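Local coordinates for protein aryl acylamidase (bacterium CSBL00001, PDB 4YJ6) that probably hydrolyses the amide bond of aryl acylamides, as an enzyme of the amidase signature family, at residues Gly74-Asp85 with Met120-Thr131; Ser26-Ile35 with Tyr53-Glu64. All blocks are in the same frame, centred on the assembly; numbering follows the deposited sequence.

Interaction 1 is a buried pairing of neighbouring parallel strands, whereas interaction 2, two antiparallel helices packed together, is only partly buried and lies farther from the centre of the chain. They are neighbours in the fold: helix 27-45 lies against the strands of interaction 1, with Val30 on Pro80, Val31 on Leu126 and Thr34 on Pro80 and Leu128, while Leu63 of the second helix comes up to Gly78. The chemistry differs accordingly. Residues 74-85 and 120-131 are joined largely by backbone hydrogen bonds, with two carboxylates gripping amides at one end. Residues 26-35 and 53-64 meet mainly through side chains, an apolar seam with salt bridges along its outer side.

Interaction 1: residues Gly74-Asp85 with Met120-Thr131; sequences GMLAGVPTLMKD and MSGEDSLLLGQT
Asp124 and Glu123 use their carboxylates to hold the amides of Gly74 and Met75, which open a type I turn. Asp124 OD2 receives Gly74 N at 2.7 Å on its anti side and also forms a salt bridge with Arg66. Glu123 OE1 receives Met75 N at 2.8 Å through its anti lone pair; a bend at chi2 (-69°) folds the carboxylate back to that amide. Methyl CE of Met75, a selenomethionine, lies 3.5 Å from Glu123 CD. Cutting Glu123 back to an alanine would probably leave the Met75 amide without this acceptor, and methyl CE of Met75 without the carboxylate it rests on.

Behind these side chains, Glu123 O and Asp124 O accept Leu76 N and Gly78 N. Asp124, at positive phi, is the C-prime residue of the Schellman motif that ends helix 115-122. Val79 O is gripped twice, by Leu126 N and Ser125 OG (2.8 Å), from opposite faces of its plane. Parallel pairing then runs from Pro80, opposite Leu126, to Lys84, opposite Thr131, with Asp85 N closing it on Thr131 O; a beta bulge moves the register by one residue around Leu128 and Gly129. One water bridges Leu82 O and Thr131 OG1.

Methyl Thr81 CG2 presses tightly on Leu127 CD2 (3.5 Å), while Thr81 OG1 is bonded to Tyr116. Met83 and Gln130 run alongside each other, CG to CG 3.7 Å, and Gln130 NE2 reaches Pro94 O. Near the helix end, Leu76 CD1 meets CE of Met120 at 3.6 Å.

Strand 80-84, helix 115-122 and strand 126-131 thus form a beta-alpha-beta crossover. Its first strand carries Lys84, hydrogen-bonded to Ser163 and probably the lysine of the Ser-cisSer-Lys catalytic triad characteristic of amidase signature enzymes.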
loop_
_atom_site.group_PDB
_atom_site.type_symbol
_atom_site.label_atom_id
_atom_site.label_comp_id
_atom_site.label_asym_id
_atom_site.label_seq_id
_atom_site.Cartn_x
_atom_site.Cartn_y
_atom_site.Cartn_z
ATOM N N GLY A 74 14.822 -15.262 -13.136
ATOM C CA GLY A 74 14.427 -15.001 -11.764
ATOM C C GLY A 74 13.111 -15.632 -11.347
ATOM O O GLY A 74 12.365 -16.223 -12.140
HETATM N N MSE A 75 12.807 -15.503 -10.061
HETATM C CA MSE A 75 11.666 -16.238 -9.524
HETATM C C MSE A 75 10.311 -15.622 -9.917
HETATM O O MSE A 75 9.256 -16.241 -9.719
HETATM C CB MSE A 75 11.803 -16.380 -8.005
HETATM C CG MSE A 75 11.368 -15.228 -7.185
HETATM SE SE MSE A 75 11.741 -15.671 -5.249
HETATM C CE MSE A 75 13.704 -15.460 -5.545
ATOM N N LEU A 76 10.321 -14.389 -10.426
ATOM C CA LEU A 76 9.100 -13.759 -10.935
ATOM C C LEU A 76 9.229 -13.520 -12.441
ATOM O O LEU A 76 8.645 -12.602 -12.997
ATOM C CB LEU A 76 8.832 -12.424 -10.220
ATOM C CG LEU A 76 8.412 -12.596 -8.758
ATOM C CD1 LEU A 76 8.226 -11.192 -8.141
ATOM C CD2 LEU A 76 7.132 -13.364 -8.653
ATOM N N ALA A 77 9.985 -14.370 -13.115
ATOM C CA ALA A 77 10.249 -14.118 -14.528
ATOM C C ALA A 77 8.981 -13.924 -15.363
ATOM O O ALA A 77 8.120 -14.817 -15.466
ATOM C CB ALA A 77 11.133 -15.263 -15.130
ATOM N N GLY A 78 8.874 -12.743 -15.954
ATOM C CA GLY A 78 7.784 -12.427 -16.857
ATOM C C GLY A 78 6.562 -11.796 -16.197
ATOM O O GLY A 78 5.639 -11.407 -16.879
ATOM N N VAL A 79 6.544 -11.692 -14.874
ATOM C CA VAL A 79 5.369 -11.122 -14.212
ATOM C C VAL A 79 5.366 -9.620 -14.445
ATOM O O VAL A 79 6.319 -8.949 -14.072
ATOM C CB VAL A 79 5.437 -11.392 -12.702
ATOM C CG1 VAL A 79 4.295 -10.629 -11.955
ATOM C CG2 VAL A 79 5.348 -12.876 -12.447
ATOM N N PRO A 80 4.288 -9.061 -15.026
ATOM C CA PRO A 80 4.260 -7.617 -15.275
ATOM C C PRO A 80 3.830 -6.845 -14.042
ATOM O O PRO A 80 2.949 -7.303 -13.330
ATOM C CB PRO A 80 3.209 -7.474 -16.371
ATOM C CG PRO A 80 2.226 -8.600 -16.097
ATOM C CD PRO A 80 3.082 -9.748 -15.541
ATOM N N THR A 81 4.415 -5.678 -13.810
ATOM C CA THR A 81 4.015 -4.914 -12.637
ATOM C C THR A 81 4.322 -3.439 -12.883
ATOM O O THR A 81 4.929 -3.084 -13.908
ATOM C CB THR A 81 4.738 -5.440 -11.351
ATOM O OG1 THR A 81 4.136 -4.825 -10.195
ATOM C CG2 THR A 81 6.240 -5.088 -11.365
ATOM N N LEU A 82 3.869 -2.572 -11.982
ATOM C CA LEU A 82 4.220 -1.148 -12.040
ATOM C C LEU A 82 4.609 -0.670 -10.638
ATOM O O LEU A 82 4.120 -1.247 -9.636
ATOM C CB LEU A 82 3.041 -0.304 -12.548
ATOM C CG LEU A 82 2.691 -0.408 -14.034
ATOM C CD1 LEU A 82 1.830 -1.636 -14.324
ATOM C CD2 LEU A 82 1.945 0.854 -14.450
HETATM N N MSE A 83 5.478 0.342 -10.569
HETATM C CA MSE A 83 5.914 0.871 -9.253
HETATM C C MSE A 83 5.063 2.118 -9.012
HETATM O O MSE A 83 4.314 2.588 -9.914
HETATM C CB MSE A 83 7.401 1.233 -9.272
HETATM C CG MSE A 83 7.612 2.421 -10.190
HETATM SE SE MSE A 83 9.416 3.021 -10.093
HETATM C CE MSE A 83 9.550 3.543 -8.220
ATOM N N LYS A 84 5.184 2.660 -7.807
ATOM C CA LYS A 84 4.393 3.837 -7.403
ATOM C C LYS A 84 5.180 5.141 -7.557
ATOM O O LYS A 84 6.350 5.232 -7.141
ATOM C CB LYS A 84 4.005 3.647 -5.939
ATOM C CG LYS A 84 3.240 4.842 -5.316
ATOM C CD LYS A 84 2.829 4.423 -3.899
ATOM C CE LYS A 84 2.269 5.617 -3.147
ATOM N NZ LYS A 84 1.867 5.221 -1.780
ATOM N N ASP A 85 4.523 6.173 -8.084
ATOM C CA ASP A 85 5.145 7.484 -8.231
ATOM C C ASP A 85 5.072 8.317 -6.923
ATOM O O ASP A 85 4.409 9.359 -6.869
ATOM C CB ASP A 85 4.432 8.228 -9.391
ATOM C CG ASP A 85 5.021 9.608 -9.650
ATOM O OD1 ASP A 85 6.175 9.855 -9.224
ATOM O OD2 ASP A 85 4.319 10.421 -10.329
HETATM N N MSE A 120 12.128 -6.251 -7.606
HETATM C CA MSE A 120 11.230 -6.966 -8.508
HETATM C C MSE A 120 11.904 -7.211 -9.865
HETATM O O MSE A 120 11.891 -8.345 -10.379
HETATM C CB MSE A 120 9.920 -6.198 -8.694
HETATM C CG MSE A 120 9.137 -6.005 -7.385
HETATM SE SE MSE A 120 8.435 -7.722 -6.818
HETATM C CE MSE A 120 6.911 -7.882 -8.054
ATOM N N SER A 121 12.514 -6.183 -10.435
ATOM C CA SER A 121 13.230 -6.378 -11.709
ATOM C C SER A 121 14.419 -7.334 -11.546
ATOM O O SER A 121 14.769 -8.079 -12.482
ATOM C CB SER A 121 13.662 -5.036 -12.298
ATOM O OG SER A 121 14.699 -4.458 -11.525
ATOM N N GLY A 122 15.033 -7.331 -10.364
ATOM C CA GLY A 122 16.095 -8.261 -10.056
ATOM C C GLY A 122 15.729 -9.732 -10.204
ATOM O O GLY A 122 16.587 -10.555 -10.517
ATOM N N GLU A 123 14.462 -10.070 -9.965
ATOM C CA GLU A 123 13.977 -11.428 -10.137
ATOM C C GLU A 123 13.102 -11.544 -11.395
ATOM O O GLU A 123 12.251 -12.427 -11.511
ATOM C CB GLU A 123 13.230 -11.863 -8.868
ATOM C CG GLU A 123 14.199 -12.058 -7.697
ATOM C CD GLU A 123 15.136 -13.256 -7.850
ATOM O OE1 GLU A 123 14.827 -14.203 -8.594
ATOM O OE2 GLU A 123 16.208 -13.253 -7.199
ATOM N N ASP A 124 13.379 -10.652 -12.357
ATOM C CA ASP A 124 12.823 -10.699 -13.701
ATOM C C ASP A 124 11.338 -10.405 -13.830
ATOM O O ASP A 124 10.735 -10.697 -14.839
ATOM C CB ASP A 124 13.188 -12.016 -14.401
ATOM C CG ASP A 124 14.637 -12.033 -14.872
ATOM O OD1 ASP A 124 15.130 -10.963 -15.323
ATOM O OD2 ASP A 124 15.254 -13.114 -14.776
ATOM N N SER A 125 10.750 -9.736 -12.836
ATOM C CA SER A 125 9.480 -9.093 -13.067
ATOM C C SER A 125 9.722 -7.936 -14.038
ATOM O O SER A 125 10.802 -7.317 -14.042
ATOM C CB SER A 125 8.887 -8.623 -11.704
ATOM O OG SER A 125 7.673 -7.910 -11.890
ATOM N N LEU A 126 8.735 -7.668 -14.890
ATOM C CA LEU A 126 8.862 -6.640 -15.942
ATOM C C LEU A 126 8.106 -5.380 -15.518
ATOM O O LEU A 126 6.883 -5.419 -15.337
ATOM C CB LEU A 126 8.267 -7.195 -17.244
ATOM C CG LEU A 126 9.087 -8.398 -17.741
ATOM C CD1 LEU A 126 8.320 -9.188 -18.834
ATOM C CD2 LEU A 126 10.465 -7.919 -18.245
ATOM N N LEU A 127 8.828 -4.277 -15.364
ATOM C CA LEU A 127 8.237 -3.012 -14.927
ATOM C C LEU A 127 7.685 -2.235 -16.108
ATOM O O LEU A 127 8.433 -1.853 -17.029
ATOM C CB LEU A 127 9.276 -2.144 -14.223
ATOM C CG LEU A 127 9.956 -2.755 -13.009
ATOM C CD1 LEU A 127 11.115 -1.834 -12.529
ATOM C CD2 LEU A 127 8.926 -2.930 -11.964
ATOM N N LEU A 128 6.395 -1.963 -16.076
ATOM C CA LEU A 128 5.723 -1.319 -17.212
ATOM C C LEU A 128 5.559 0.191 -17.039
ATOM O O LEU A 128 5.170 0.873 -17.986
ATOM C CB LEU A 128 4.335 -1.959 -17.487
ATOM C CG LEU A 128 4.510 -2.993 -18.625
ATOM C CD1 LEU A 128 5.138 -4.256 -18.062
ATOM C CD2 LEU A 128 3.226 -3.305 -19.327
ATOM N N GLY A 129 5.838 0.721 -15.849
ATOM C CA GLY A 129 5.600 2.142 -15.588
ATOM C C GLY A 129 5.326 2.453 -14.123
ATOM O O GLY A 129 5.708 1.667 -13.256
ATOM N N GLN A 130 4.677 3.595 -13.865
ATOM C CA GLN A 130 4.406 4.062 -12.490
ATOM C C GLN A 130 2.939 4.362 -12.304
ATOM O O GLN A 130 2.250 4.729 -13.263
ATOM C CB GLN A 130 5.155 5.358 -12.205
ATOM C CG GLN A 130 6.671 5.243 -12.360
ATOM C CD GLN A 130 7.351 6.582 -12.166
ATOM O OE1 GLN A 130 6.791 7.623 -12.538
ATOM N NE2 GLN A 130 8.569 6.573 -11.626
ATOM N N THR A 131 2.482 4.262 -11.055
ATOM C CA THR A 131 1.101 4.498 -10.695
ATOM C C THR A 131 0.906 5.772 -9.871
ATOM O O THR A 131 1.817 6.237 -9.186
ATOM C CB THR A 131 0.549 3.295 -9.873
ATOM O OG1 THR A 131 1.431 3.054 -8.768
ATOM C CG2 THR A 131 0.498 2.033 -10.748
HETATM O O HOH W 1 2.404 0.572 -8.207
HETATM O O HOH W 2 5.707 10.196 -12.777
#

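Interaction 2: residues Ser26-Ile35 with Tyr53-Glu64; sequences SPREVVESTI and YDEAREKAAALE
Helix 27-35 and helix 53-64 run antiparallel, their axes 158° apart and 8.5 Å at closest approach, and come nearest where Pro27 lies over Ala60. Here the small methyl of Ala60 permits close backbones: its CB sits 3.9 Å from Pro27 CB, and Leu63 CD1 crosses the proline ring at CG. One turn further along, the two methyls of Val31 divide the work, CG1 against Ala56 and CG2 against Ala60.

Ile35 closes this apolar row by lying over a face of Tyr53. Its CG1 stands 3.6 Å from the ring centroid, almost on the normal, a CH-pi contact, while CG2 leans toward CE2. Its CD1 also covers a face of the Arg57 guanidinium, offset toward the rim. The hydroxyl of Tyr53 is bonded to Glu39, farther along the first helix.

Charged pairs line one side of the row, the side turned away from the sheet. Arg57 grips Glu32 side-on, NE to OE2 (2.9 Å) and NH2 to OE1 (3.1 Å), with the two planes only 22° apart. Glu32 bends at chi2 (-63°) to present both oxygens, and Asp54 OD1 takes NH1, which fixes the guanidinium from a second edge. At the other end Glu64 spans two partners: OE1 accepts Ser26 OG at 2.6 Å, and OE2 is met by Arg28 NE at 2.9 Å from above the carboxylate plane. Methyl CB of Ala61 lies against a face of the Arg28 guanidinium.

Ser26 OG in turn accepts Arg28 N, making Ser26 the N-cap of helix 27-45, so Glu64 ties that cap to the second helix. The whole is an antiparallel helix pair, connected through strand 48-51, that packs through Val31, Thr34, Ile35 and Lys59 on strand 126-131 of the small three-stranded sheet.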
loop_
_atom_site.group_PDB
_atom_site.type_symbol
_atom_site.label_atom_id
_atom_site.label_comp_id
_atom_site.label_asym_id
_atom_site.label_seq_id
_atom_site.Cartn_x
_atom_site.Cartn_y
_atom_site.Cartn_z
ATOM N N SER A 26 5.464 -16.012 -24.449
ATOM C CA SER A 26 6.713 -15.256 -24.397
ATOM C C SER A 26 6.574 -14.034 -23.492
ATOM O O SER A 26 5.530 -13.429 -23.462
ATOM C CB SER A 26 7.046 -14.716 -25.791
ATOM O OG SER A 26 8.279 -13.978 -25.731
ATOM N N PRO A 27 7.668 -13.650 -22.800
ATOM C CA PRO A 27 7.690 -12.352 -22.103
ATOM C C PRO A 27 7.260 -11.214 -23.037
ATOM O O PRO A 27 6.577 -10.291 -22.598
ATOM C CB PRO A 27 9.152 -12.191 -21.709
ATOM C CG PRO A 27 9.689 -13.582 -21.639
ATOM C CD PRO A 27 8.943 -14.372 -22.675
ATOM N N ARG A 28 7.647 -11.271 -24.312
ATOM C CA ARG A 28 7.203 -10.242 -25.248
ATOM C C ARG A 28 5.691 -10.147 -25.302
ATOM O O ARG A 28 5.134 -9.058 -25.362
ATOM C CB ARG A 28 7.701 -10.532 -26.673
ATOM C CG ARG A 28 9.224 -10.572 -26.860
ATOM C CD ARG A 28 9.487 -10.809 -28.349
ATOM N NE ARG A 28 10.895 -10.901 -28.741
ATOM C CZ ARG A 28 11.629 -9.871 -29.155
ATOM N NH1 ARG A 28 11.089 -8.630 -29.196
ATOM N NH2 ARG A 28 12.898 -10.096 -29.553
ATOM N N GLU A 29 5.009 -11.299 -25.296
ATOM C CA GLU A 29 3.577 -11.293 -25.437
ATOM C C GLU A 29 2.941 -10.834 -24.116
ATOM O O GLU A 29 1.946 -10.146 -24.113
ATOM C CB GLU A 29 3.051 -12.673 -25.836
ATOM C CG GLU A 29 1.570 -12.646 -26.066
ATOM C CD GLU A 29 0.996 -13.990 -26.506
ATOM O OE1 GLU A 29 -0.263 -14.137 -26.474
ATOM O OE2 GLU A 29 1.796 -14.890 -26.878
ATOM N N VAL A 30 3.552 -11.186 -22.994
ATOM C CA VAL A 30 3.048 -10.670 -21.717
ATOM C C VAL A 30 3.066 -9.142 -21.752
ATOM O O VAL A 30 2.106 -8.490 -21.363
ATOM C CB VAL A 30 3.895 -11.146 -20.533
ATOM C CG1 VAL A 30 3.379 -10.433 -19.262
ATOM C CG2 VAL A 30 3.789 -12.677 -20.375
ATOM N N VAL A 31 4.163 -8.554 -22.224
ATOM C CA VAL A 31 4.251 -7.083 -22.227
ATOM C C VAL A 31 3.208 -6.479 -23.176
ATOM O O VAL A 31 2.496 -5.550 -22.803
ATOM C CB VAL A 31 5.647 -6.633 -22.621
ATOM C CG1 VAL A 31 5.704 -5.141 -22.919
ATOM C CG2 VAL A 31 6.645 -7.048 -21.507
ATOM N N GLU A 32 3.105 -6.988 -24.411
ATOM C CA GLU A 32 2.181 -6.346 -25.365
ATOM C C GLU A 32 0.734 -6.507 -24.918
ATOM O O GLU A 32 -0.072 -5.602 -25.063
ATOM C CB GLU A 32 2.358 -6.920 -26.782
ATOM C CG GLU A 32 3.761 -6.770 -27.350
ATOM C CD GLU A 32 4.227 -5.307 -27.532
ATOM O OE1 GLU A 32 3.404 -4.358 -27.492
ATOM O OE2 GLU A 32 5.462 -5.131 -27.738
ATOM N N SER A 33 0.406 -7.663 -24.353
ATOM C CA SER A 33 -0.953 -7.911 -23.883
ATOM C C SER A 33 -1.281 -7.071 -22.653
ATOM O O SER A 33 -2.434 -6.673 -22.469
ATOM C CB SER A 33 -1.148 -9.383 -23.558
ATOM O OG SER A 33 -1.041 -10.181 -24.729
ATOM N N THR A 34 -0.282 -6.802 -21.821
ATOM C CA THR A 34 -0.507 -5.956 -20.641
ATOM C C THR A 34 -0.695 -4.515 -21.109
ATOM O O THR A 34 -1.529 -3.782 -20.602
ATOM C CB THR A 34 0.660 -6.040 -19.635
ATOM O OG1 THR A 34 0.775 -7.392 -19.181
ATOM C CG2 THR A 34 0.391 -5.145 -18.398
ATOM N N ILE A 35 0.082 -4.122 -22.108
ATOM C CA ILE A 35 -0.026 -2.783 -22.664
ATOM C C ILE A 35 -1.441 -2.610 -23.224
ATOM O O ILE A 35 -2.074 -1.579 -23.024
ATOM C CB ILE A 35 1.048 -2.553 -23.753
ATOM C CG1 ILE A 35 2.416 -2.348 -23.097
ATOM C CG2 ILE A 35 0.717 -1.328 -24.642
ATOM C CD1 ILE A 35 3.639 -2.383 -24.106
ATOM N N TYR A 53 6.973 1.565 -21.755
ATOM C CA TYR A 53 6.674 0.425 -22.591
ATOM C C TYR A 53 7.921 -0.063 -23.324
ATOM O O TYR A 53 8.172 -1.269 -23.421
ATOM C CB TYR A 53 5.589 0.796 -23.595
ATOM C CG TYR A 53 4.220 1.027 -23.010
ATOM C CD1 TYR A 53 3.936 0.737 -21.667
ATOM C CD2 TYR A 53 3.192 1.516 -23.808
ATOM C CE1 TYR A 53 2.637 0.907 -21.163
ATOM C CE2 TYR A 53 1.906 1.688 -23.300
ATOM C CZ TYR A 53 1.647 1.385 -21.977
ATOM O OH TYR A 53 0.371 1.563 -21.465
ATOM N N ASP A 54 8.720 0.845 -23.879
ATOM C CA ASP A 54 9.865 0.343 -24.642
ATOM C C ASP A 54 10.886 -0.326 -23.728
ATOM O O ASP A 54 11.501 -1.323 -24.099
ATOM C CB ASP A 54 10.541 1.468 -25.460
ATOM C CG ASP A 54 9.814 1.760 -26.762
ATOM O OD1 ASP A 54 8.846 1.041 -27.101
ATOM O OD2 ASP A 54 10.224 2.723 -27.449
ATOM N N GLU A 55 11.035 0.178 -22.501
ATOM C CA GLU A 55 11.975 -0.451 -21.600
ATOM C C GLU A 55 11.529 -1.870 -21.307
ATOM O O GLU A 55 12.351 -2.796 -21.252
ATOM C CB GLU A 55 12.084 0.318 -20.284
ATOM C CG GLU A 55 13.203 -0.233 -19.419
ATOM C CD GLU A 55 13.347 0.475 -18.099
ATOM O OE1 GLU A 55 13.821 1.635 -18.112
ATOM O OE2 GLU A 55 12.969 -0.121 -17.066
ATOM N N ALA A 56 10.234 -2.017 -21.036
ATOM C CA ALA A 56 9.681 -3.316 -20.776
ATOM C C ALA A 56 9.875 -4.229 -21.976
ATOM O O ALA A 56 10.179 -5.409 -21.783
ATOM C CB ALA A 56 8.225 -3.217 -20.416
ATOM N N ARG A 57 9.707 -3.702 -23.193
ATOM C CA ARG A 57 9.922 -4.521 -24.420
ATOM C C ARG A 57 11.364 -4.987 -24.534
ATOM O O ARG A 57 11.634 -6.146 -24.914
ATOM C CB ARG A 57 9.533 -3.742 -25.688
ATOM C CG ARG A 57 8.044 -3.452 -25.769
ATOM C CD ARG A 57 7.734 -2.494 -26.922
ATOM N NE ARG A 57 6.300 -2.449 -27.208
ATOM C CZ ARG A 57 5.583 -1.343 -27.314
ATOM N NH1 ARG A 57 6.135 -0.151 -27.127
ATOM N NH2 ARG A 57 4.290 -1.432 -27.573
ATOM N N GLU A 58 12.301 -4.094 -24.206
ATOM C CA GLU A 58 13.726 -4.427 -24.221
ATOM C C GLU A 58 14.040 -5.500 -23.218
ATOM O O GLU A 58 14.717 -6.482 -23.527
ATOM C CB GLU A 58 14.566 -3.181 -23.889
ATOM C CG GLU A 58 14.407 -2.086 -24.919
ATOM C CD GLU A 58 15.099 -0.814 -24.480
ATOM O OE1 GLU A 58 16.363 -0.762 -24.593
ATOM O OE2 GLU A 58 14.381 0.115 -24.007
ATOM N N LYS A 59 13.490 -5.346 -22.009
ATOM C CA LYS A 59 13.744 -6.333 -20.972
ATOM C C LYS A 59 13.107 -7.645 -21.380
ATOM O O LYS A 59 13.676 -8.700 -21.136
ATOM C CB LYS A 59 13.162 -5.900 -19.627
ATOM C CG LYS A 59 13.815 -4.658 -19.003
ATOM C CD LYS A 59 15.232 -4.913 -18.610
ATOM C CE LYS A 59 15.813 -3.691 -17.864
ATOM N NZ LYS A 59 16.825 -4.151 -16.895
ATOM N N ALA A 60 11.918 -7.581 -21.977
ATOM C CA ALA A 60 11.243 -8.828 -22.378
ATOM C C ALA A 60 12.046 -9.569 -23.440
ATOM O O ALA A 60 12.107 -10.805 -23.421
ATOM C CB ALA A 60 9.857 -8.533 -22.898
ATOM N N ALA A 61 12.629 -8.834 -24.396
ATOM C CA ALA A 61 13.456 -9.499 -25.452
ATOM C C ALA A 61 14.642 -10.225 -24.851
ATOM O O ALA A 61 14.976 -11.337 -25.251
ATOM C CB ALA A 61 13.938 -8.475 -26.528
ATOM N N ALA A 62 15.289 -9.601 -23.869
ATOM C CA ALA A 62 16.451 -10.203 -23.231
ATOM C C ALA A 62 16.021 -11.416 -22.385
ATOM O O ALA A 62 16.711 -12.433 -22.343
ATOM C CB ALA A 62 17.184 -9.147 -22.369
ATOM N N LEU A 63 14.868 -11.303 -21.730
ATOM C CA LEU A 63 14.372 -12.407 -20.892
ATOM C C LEU A 63 14.005 -13.578 -21.797
ATOM O O LEU A 63 14.309 -14.759 -21.511
ATOM C CB LEU A 63 13.135 -11.933 -20.123
ATOM C CG LEU A 63 12.811 -12.531 -18.741
ATOM C CD1 LEU A 63 11.305 -12.512 -18.455
ATOM C CD2 LEU A 63 13.476 -13.844 -18.328
ATOM N N GLU A 64 13.376 -13.246 -22.916
ATOM C CA GLU A 64 12.989 -14.281 -23.867
ATOM C C GLU A 64 14.236 -15.011 -24.361
ATOM O O GLU A 64 14.239 -16.253 -24.447
ATOM C CB GLU A 64 12.232 -13.671 -25.032
ATOM C CG GLU A 64 11.905 -14.700 -26.141
ATOM C CD GLU A 64 11.324 -14.041 -27.370
ATOM O OE1 GLU A 64 10.091 -14.112 -27.568
ATOM O OE2 GLU A 64 12.109 -13.444 -28.150
#